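Local coordinates for mitogen activated protein kinase, putative (Leishmania donovani, PDB 4QNY) that probably transfers phosphate from ATP to protein substrates as a MAP kinase, and holds the ATP analogue AMP-PNP in its nucleotide pocket, at residues F129-A134 and W210-I215; Y22-I27 and V49-V54. All coordinates share one frame; numbering follows the deposited sequence.

Contact 1: residues F129-A134 and W210-I215; sequences FFIYQA and WGIGCI
Ile212 meets both Ile131 and Ala134, and these two apolar contacts join segments 129-134 and 210-215. Its CG2 branch faces the end of Ile131, with CD1 of Ile131 4.0 Å from CG2 of Ile212, while its longer arm is directed at Ala134, where CB of Ala134 lies 3.7 Å from CD1 of Ile212. The two isoleucines do not meet head-on: their side chains slide past each other in opposite directions. In Ile212 the CG2 methyl stands anti to the backbone N and CG1 beside it (chi1 -63°); this torsion turns CG2 toward Ile131 while CG1 carries CD1 to Ala134. CB of Ala134 points toward 210-215 and meets that CD1 methyl itself.

Helix packing of this sort builds the C-lobe of a protein kinase, in which helices 124-143 and 206-219 correspond to the E and F helices. Ile131 extends the seam by also touching Leu216 and Leu219 of helix 206-219. Ala134, in turn, touches Leu164 of strand 164-166.

Polar bonding lies away from this seam, within helix 124-143. NE2 of Gln133 donates to the O of Phe129 at 2.9 Å, reaching it from above the carbonyl plane, whereas the backbone N of Gln133 bonds the same oxygen from the opposite face. The NE2 atom also sits over the centre of the Phe129 ring, 3.1 Å above its plane. NE2 bonds Cys162 O as well, and OE1 accepts from Leu164 N; held at both ends, the amide is fixed in rotation, and through Leu164 it joins the helix to the small sheet beside it.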
loop_
_atom_site.group_PDB
_atom_site.type_symbol
_atom_site.label_atom_id
_atom_site.label_comp_id
_atom_site.label_asym_id
_atom_site.label_seq_id
_atom_site.Cartn_x
_atom_site.Cartn_y
_atom_site.Cartn_z
ATOM N N PHE A 129 1.841 9.743 -15.123
ATOM C CA PHE A 129 1.999 8.326 -15.425
ATOM C C PHE A 129 2.012 7.490 -14.145
ATOM O O PHE A 129 1.464 6.389 -14.112
ATOM C CB PHE A 129 3.277 8.091 -16.233
ATOM C CG PHE A 129 3.381 6.711 -16.818
ATOM C CD1 PHE A 129 2.279 6.104 -17.396
ATOM C CD2 PHE A 129 4.585 6.027 -16.806
ATOM C CE1 PHE A 129 2.370 4.836 -17.938
ATOM C CE2 PHE A 129 4.686 4.758 -17.348
ATOM C CZ PHE A 129 3.577 4.163 -17.915
ATOM N N PHE A 130 2.637 8.021 -13.098
ATOM C CA PHE A 130 2.644 7.363 -11.794
ATOM C C PHE A 130 1.234 7.238 -11.227
ATOM O O PHE A 130 0.809 6.157 -10.823
ATOM C CB PHE A 130 3.528 8.129 -10.805
ATOM C CG PHE A 130 4.997 7.866 -10.965
ATOM C CD1 PHE A 130 5.448 6.690 -11.540
ATOM C CD2 PHE A 130 5.929 8.795 -10.531
ATOM C CE1 PHE A 130 6.802 6.448 -11.685
ATOM C CE2 PHE A 130 7.282 8.558 -10.673
ATOM C CZ PHE A 130 7.719 7.383 -11.250
ATOM N N ILE A 131 0.517 8.357 -11.205
ATOM C CA ILE A 131 -0.812 8.413 -10.605
ATOM C C ILE A 131 -1.825 7.542 -11.347
ATOM O O ILE A 131 -2.603 6.821 -10.722
ATOM C CB ILE A 131 -1.331 9.864 -10.547
ATOM C CG1 ILE A 131 -0.496 10.683 -9.561
ATOM C CG2 ILE A 131 -2.795 9.900 -10.141
ATOM C CD1 ILE A 131 -0.484 10.118 -8.154
ATOM N N TYR A 132 -1.809 7.599 -12.675
ATOM C CA TYR A 132 -2.757 6.818 -13.464
ATOM C C TYR A 132 -2.535 5.319 -13.284
ATOM O O TYR A 132 -3.492 4.555 -13.174
ATOM C CB TYR A 132 -2.670 7.178 -14.948
ATOM C CG TYR A 132 -3.695 6.448 -15.787
ATOM C CD1 TYR A 132 -5.008 6.897 -15.858
ATOM C CD2 TYR A 132 -3.356 5.303 -16.497
ATOM C CE1 TYR A 132 -5.951 6.231 -16.616
ATOM C CE2 TYR A 132 -4.293 4.630 -17.259
ATOM C CZ TYR A 132 -5.588 5.099 -17.315
ATOM O OH TYR A 132 -6.524 4.432 -18.072
ATOM N N GLN A 133 -1.272 4.904 -13.262
ATOM C CA GLN A 133 -0.934 3.497 -13.069
ATOM C C GLN A 133 -1.394 3.011 -11.701
ATOM O O GLN A 133 -1.873 1.886 -11.561
ATOM C CB GLN A 133 0.570 3.275 -13.225
ATOM C CG GLN A 133 1.053 3.237 -14.664
ATOM C CD GLN A 133 2.559 3.110 -14.762
ATOM O OE1 GLN A 133 3.083 2.058 -15.125
ATOM N NE2 GLN A 133 3.266 4.186 -14.436
ATOM N N ALA A 134 -1.251 3.868 -10.696
ATOM C CA ALA A 134 -1.664 3.533 -9.339
ATOM C C ALA A 134 -3.182 3.415 -9.241
ATOM O O ALA A 134 -3.702 2.506 -8.594
ATOM C CB ALA A 134 -1.146 4.571 -8.356
ATOM N N TRP A 210 -7.490 8.259 -0.699
ATOM C CA TRP A 210 -6.842 9.197 0.211
ATOM C C TRP A 210 -5.331 9.004 0.196
ATOM O O TRP A 210 -4.570 9.971 0.193
ATOM C CB TRP A 210 -7.384 9.030 1.634
ATOM C CG TRP A 210 -6.759 9.965 2.625
ATOM C CD1 TRP A 210 -5.653 9.730 3.391
ATOM C CD2 TRP A 210 -7.200 11.288 2.955
ATOM N NE1 TRP A 210 -5.380 10.824 4.177
ATOM C CE2 TRP A 210 -6.315 11.793 3.928
ATOM C CE3 TRP A 210 -8.259 12.093 2.524
ATOM C CZ2 TRP A 210 -6.456 13.066 4.476
ATOM C CZ3 TRP A 210 -8.397 13.357 3.070
ATOM C CH2 TRP A 210 -7.500 13.831 4.034
ATOM N N GLY A 211 -4.907 7.744 0.183
ATOM C CA GLY A 211 -3.496 7.407 0.135
ATOM C C GLY A 211 -2.823 7.902 -1.130
ATOM O O GLY A 211 -1.676 8.342 -1.098
ATOM N N ILE A 212 -3.540 7.833 -2.248
ATOM C CA ILE A 212 -3.025 8.318 -3.525
ATOM C C ILE A 212 -2.887 9.838 -3.502
ATOM O O ILE A 212 -1.927 10.394 -4.040
ATOM C CB ILE A 212 -3.935 7.894 -4.697
ATOM C CG1 ILE A 212 -3.962 6.372 -4.819
ATOM C CG2 ILE A 212 -3.463 8.509 -6.005
ATOM C CD1 ILE A 212 -2.612 5.756 -5.124
ATOM N N GLY A 213 -3.846 10.503 -2.864
ATOM C CA GLY A 213 -3.799 11.944 -2.703
ATOM C C GLY A 213 -2.582 12.383 -1.912
ATOM O O GLY A 213 -1.911 13.348 -2.274
ATOM N N CYS A 214 -2.297 11.668 -0.828
ATOM C CA CYS A 214 -1.109 11.938 -0.027
ATOM C C CYS A 214 0.151 11.754 -0.863
ATOM O O CYS A 214 1.086 12.550 -0.785
ATOM C CB CYS A 214 -1.061 11.021 1.196
ATOM S SG CYS A 214 -2.440 11.218 2.342
ATOM N N ILE A 215 0.163 10.695 -1.665
ATOM C CA ILE A 215 1.282 10.410 -2.554
ATOM C C ILE A 215 1.399 11.485 -3.634
ATOM O O ILE A 215 2.499 11.932 -3.961
ATOM C CB ILE A 215 1.135 9.021 -3.206
ATOM C CG1 ILE A 215 1.274 7.926 -2.147
ATOM C CG2 ILE A 215 2.173 8.821 -4.299
ATOM C CD1 ILE A 215 0.955 6.537 -2.654
#

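Contact 2: residues Y22-I27 and V49-V54; sequences YLLERI and VAMKRV. With ANP (phosphoaminophosphonic acid-adenylate ester), chain D.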
loop_
_atom_site.group_PDB
_atom_site.type_symbol
_atom_site.label_atom_id
_atom_site.label_comp_id
_atom_site.label_asym_id
_atom_site.label_seq_id
_atom_site.Cartn_x
_atom_site.Cartn_y
_atom_site.Cartn_z
ATOM N N TYR A 22 17.610 -20.225 -6.544
ATOM C CA TYR A 22 17.832 -18.807 -6.282
ATOM C C TYR A 22 19.192 -18.477 -5.673
ATOM O O TYR A 22 19.574 -19.015 -4.632
ATOM C CB TYR A 22 16.714 -18.283 -5.379
ATOM C CG TYR A 22 15.337 -18.550 -5.945
ATOM C CD1 TYR A 22 14.822 -17.760 -6.964
ATOM C CD2 TYR A 22 14.561 -19.603 -5.476
ATOM C CE1 TYR A 22 13.567 -18.002 -7.494
ATOM C CE2 TYR A 22 13.305 -19.853 -6.001
ATOM C CZ TYR A 22 12.814 -19.050 -7.009
ATOM O OH TYR A 22 11.566 -19.294 -7.534
ATOM N N LEU A 23 19.913 -17.579 -6.342
ATOM C CA LEU A 23 21.188 -17.061 -5.856
ATOM C C LEU A 23 20.971 -15.669 -5.274
ATOM O O LEU A 23 20.523 -14.758 -5.972
ATOM C CB LEU A 23 22.230 -17.035 -6.986
ATOM C CG LEU A 23 23.700 -16.630 -6.771
ATOM C CD1 LEU A 23 24.499 -16.950 -8.023
ATOM C CD2 LEU A 23 23.901 -15.157 -6.417
ATOM N N LEU A 24 21.301 -15.499 -3.997
ATOM C CA LEU A 24 21.096 -14.226 -3.321
ATOM C C LEU A 24 22.217 -13.237 -3.618
ATOM O O LEU A 24 23.386 -13.611 -3.682
ATOM C CB LEU A 24 20.980 -14.437 -1.814
ATOM C CG LEU A 24 19.896 -15.414 -1.364
ATOM C CD1 LEU A 24 19.753 -15.366 0.139
ATOM C CD2 LEU A 24 18.571 -15.104 -2.040
ATOM N N GLU A 25 21.852 -11.968 -3.784
ATOM C CA GLU A 25 22.830 -10.930 -4.084
ATOM C C GLU A 25 22.887 -9.861 -2.994
ATOM O O GLU A 25 23.958 -9.574 -2.460
ATOM C CB GLU A 25 22.522 -10.284 -5.437
ATOM C CG GLU A 25 22.785 -11.197 -6.625
ATOM C CD GLU A 25 22.622 -10.491 -7.957
ATOM O OE1 GLU A 25 21.919 -9.459 -8.005
ATOM O OE2 GLU A 25 23.201 -10.967 -8.957
ATOM N N ARG A 26 21.739 -9.277 -2.665
ATOM C CA ARG A 26 21.690 -8.212 -1.665
ATOM C C ARG A 26 20.289 -7.997 -1.101
ATOM O O ARG A 26 19.290 -8.210 -1.788
ATOM C CB ARG A 26 22.209 -6.900 -2.263
ATOM N N ILE A 27 20.230 -7.572 0.156
ATOM C CA ILE A 27 18.965 -7.253 0.810
ATOM C C ILE A 27 18.477 -5.873 0.385
ATOM O O ILE A 27 19.146 -4.869 0.626
ATOM C CB ILE A 27 19.096 -7.299 2.343
ATOM C CG1 ILE A 27 19.478 -8.708 2.801
ATOM C CG2 ILE A 27 17.801 -6.849 3.002
ATOM C CD1 ILE A 27 19.998 -8.770 4.219
ATOM N N VAL A 49 15.101 -11.375 -9.442
ATOM C CA VAL A 49 13.833 -11.691 -8.799
ATOM C C VAL A 49 13.870 -11.269 -7.330
ATOM O O VAL A 49 14.927 -11.291 -6.698
ATOM C CB VAL A 49 13.509 -13.204 -8.937
ATOM C CG1 VAL A 49 13.271 -13.859 -7.581
ATOM C CG2 VAL A 49 12.322 -13.413 -9.866
ATOM N N ALA A 50 12.722 -10.856 -6.799
ATOM C CA ALA A 50 12.633 -10.437 -5.404
ATOM C C ALA A 50 12.130 -11.568 -4.514
ATOM O O ALA A 50 11.198 -12.289 -4.872
ATOM C CB ALA A 50 11.729 -9.222 -5.274
ATOM N N MET A 51 12.753 -11.717 -3.350
ATOM C CA MET A 51 12.367 -12.751 -2.400
ATOM C C MET A 51 12.023 -12.150 -1.042
ATOM O O MET A 51 12.841 -11.464 -0.428
ATOM C CB MET A 51 13.482 -13.788 -2.250
ATOM C CG MET A 51 13.779 -14.561 -3.523
ATOM S SD MET A 51 14.917 -15.931 -3.250
ATOM C CE MET A 51 13.973 -16.931 -2.103
ATOM N N LYS A 52 10.807 -12.418 -0.581
ATOM C CA LYS A 52 10.314 -11.864 0.673
ATOM C C LYS A 52 10.235 -12.939 1.755
ATOM O O LYS A 52 9.387 -13.830 1.695
ATOM C CB LYS A 52 8.941 -11.222 0.457
ATOM C CG LYS A 52 8.369 -10.510 1.670
ATOM C CD LYS A 52 7.047 -9.845 1.321
ATOM C CE LYS A 52 6.479 -9.074 2.498
ATOM N NZ LYS A 52 5.210 -8.383 2.139
ATOM N N ARG A 53 11.122 -12.853 2.741
ATOM C CA ARG A 53 11.158 -13.833 3.819
ATOM C C ARG A 53 10.117 -13.522 4.887
ATOM O O ARG A 53 9.931 -12.368 5.271
ATOM C CB ARG A 53 12.552 -13.893 4.454
ATOM C CG ARG A 53 12.737 -15.041 5.442
ATOM C CD ARG A 53 14.103 -14.993 6.116
ATOM N NE ARG A 53 14.367 -16.186 6.918
ATOM C CZ ARG A 53 14.094 -16.295 8.215
ATOM N NH1 ARG A 53 13.545 -15.281 8.868
ATOM N NH2 ARG A 53 14.372 -17.421 8.860
ATOM N N VAL A 54 9.439 -14.561 5.357
ATOM C CA VAL A 54 8.500 -14.438 6.465
ATOM C C VAL A 54 9.063 -15.169 7.680
ATOM O O VAL A 54 9.278 -16.379 7.632
ATOM C CB VAL A 54 7.120 -15.011 6.102
ATOM C CG1 VAL A 54 6.174 -14.901 7.280
ATOM C CG2 VAL A 54 6.551 -14.295 4.885
HETATM P PG ANP D . 4.263 -6.946 5.247
HETATM O O1G ANP D . 5.489 -7.798 5.346
HETATM O O2G ANP D . 3.272 -7.589 4.203
HETATM O O3G ANP D . 3.549 -6.893 6.659
HETATM P PB ANP D . 6.280 -5.126 4.435
HETATM O O1B ANP D . 7.115 -5.651 5.557
HETATM O O2B ANP D . 6.540 -3.598 4.296
HETATM N N3B ANP D . 4.646 -5.366 4.756
HETATM P PA ANP D . 6.725 -5.132 1.701
HETATM O O1A ANP D . 6.093 -3.794 1.740
HETATM O O2A ANP D . 6.055 -6.082 0.703
HETATM O O3A ANP D . 6.671 -5.869 3.117
HETATM O "O5'" ANP D . 8.258 -4.937 1.353
HETATM C "C5'" ANP D . 9.087 -3.987 2.056
HETATM C "C4'" ANP D . 9.947 -3.252 1.058
HETATM O "O4'" ANP D . 10.637 -4.197 0.215
HETATM C "C3'" ANP D . 9.201 -2.348 0.087
HETATM O "O3'" ANP D . 8.943 -1.075 0.669
HETATM C "C2'" ANP D . 10.179 -2.254 -1.084
HETATM O "O2'" ANP D . 11.163 -1.248 -0.869
HETATM C "C1'" ANP D . 10.825 -3.646 -1.077
HETATM N N9 ANP D . 10.254 -4.563 -2.058
HETATM C C8 ANP D . 9.175 -5.385 -1.890
HETATM N N7 ANP D . 8.874 -6.106 -2.947
HETATM C C5 ANP D . 9.830 -5.722 -3.874
HETATM C C6 ANP D . 10.064 -6.121 -5.209
HETATM N N6 ANP D . 9.325 -7.024 -5.856
HETATM N N1 ANP D . 11.102 -5.547 -5.860
HETATM C C2 ANP D . 11.844 -4.641 -5.217
HETATM N N3 ANP D . 11.719 -4.190 -3.965
HETATM C C4 ANP D . 10.687 -4.774 -3.348
#
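Met51 lays its sulfur against Tyr22, with SD of Met51 3.6 Å from CB of Tyr22 and 4.4 Å from the ring centroid. The sulfur stands 35° off the ring normal, an oblique Met-aromatic contact. From another side Leu24 sends one methyl to the same atom, its CD2 3.9 Å from SD of Met51, the two side chains crossing at about a right angle. Val49 meets the far part of the ring through its CG1, 4.2 Å from CE1 of Tyr22. In Met51 the first torsion (chi1 -64°) and an extended second one carry SD to Tyr22 and Leu24, and the bend at chi3 turns only the CE methyl.

Beyond this shell, strand 34-41 lies between the two strands in the sheet, and Ala39 touches both Leu24 and Met51. The short strand segments run at 83° to each other, so the side chains meet over strand 34-41 on one face of a strongly twisted sheet, and a classic beta bulge at Glu25 and Arg26 opposite Arg38 interrupts the regular pairing. Val15 of helix 8-16 packs on Tyr22 and Met51, and the hydroxyl of Tyr22 is hydrogen-bonded to Asn88.

The alternate residues of 49-54 serve the nucleotide in the N-lobe of the kinase fold. CB of Ala50 lies 3.3 Å from the adenine N6 of the analogue. Lys52, extended throughout, forms a salt bridge with Glu71, the lysine-glutamate pair familiar from active kinases. Its NZ donates hydrogen bonds to O2A at 2.8 Å and O2G at 2.9 Å, and a longer one to the bridging O3A, so one nitrogen links the alpha and gamma groups, consistent with a role in holding the phosphates in place.

From the N terminus, contact 2 comes first: the chain leaves strand 22-31, passes through strand 34-41 and returns on strand 47-54, closing a short excursion made of strand and turns, without helix, in the N-lobe. The chain then runs through helix 62-77 and strands 86-90 and 101-106 before contact 1 opens on helix 124-143. Contact 1 closes a longer loop at helix 206-219, enclosing strands 156-158 and 164-166 and the magnesium ligands Asn155 and Asp168. The two loops are in series, neither nested nor crossed. The centres of contacts 1 and 2 lie about 28 Å apart and the contacts do not touch; one belongs to each lobe, with the nucleotide site between them.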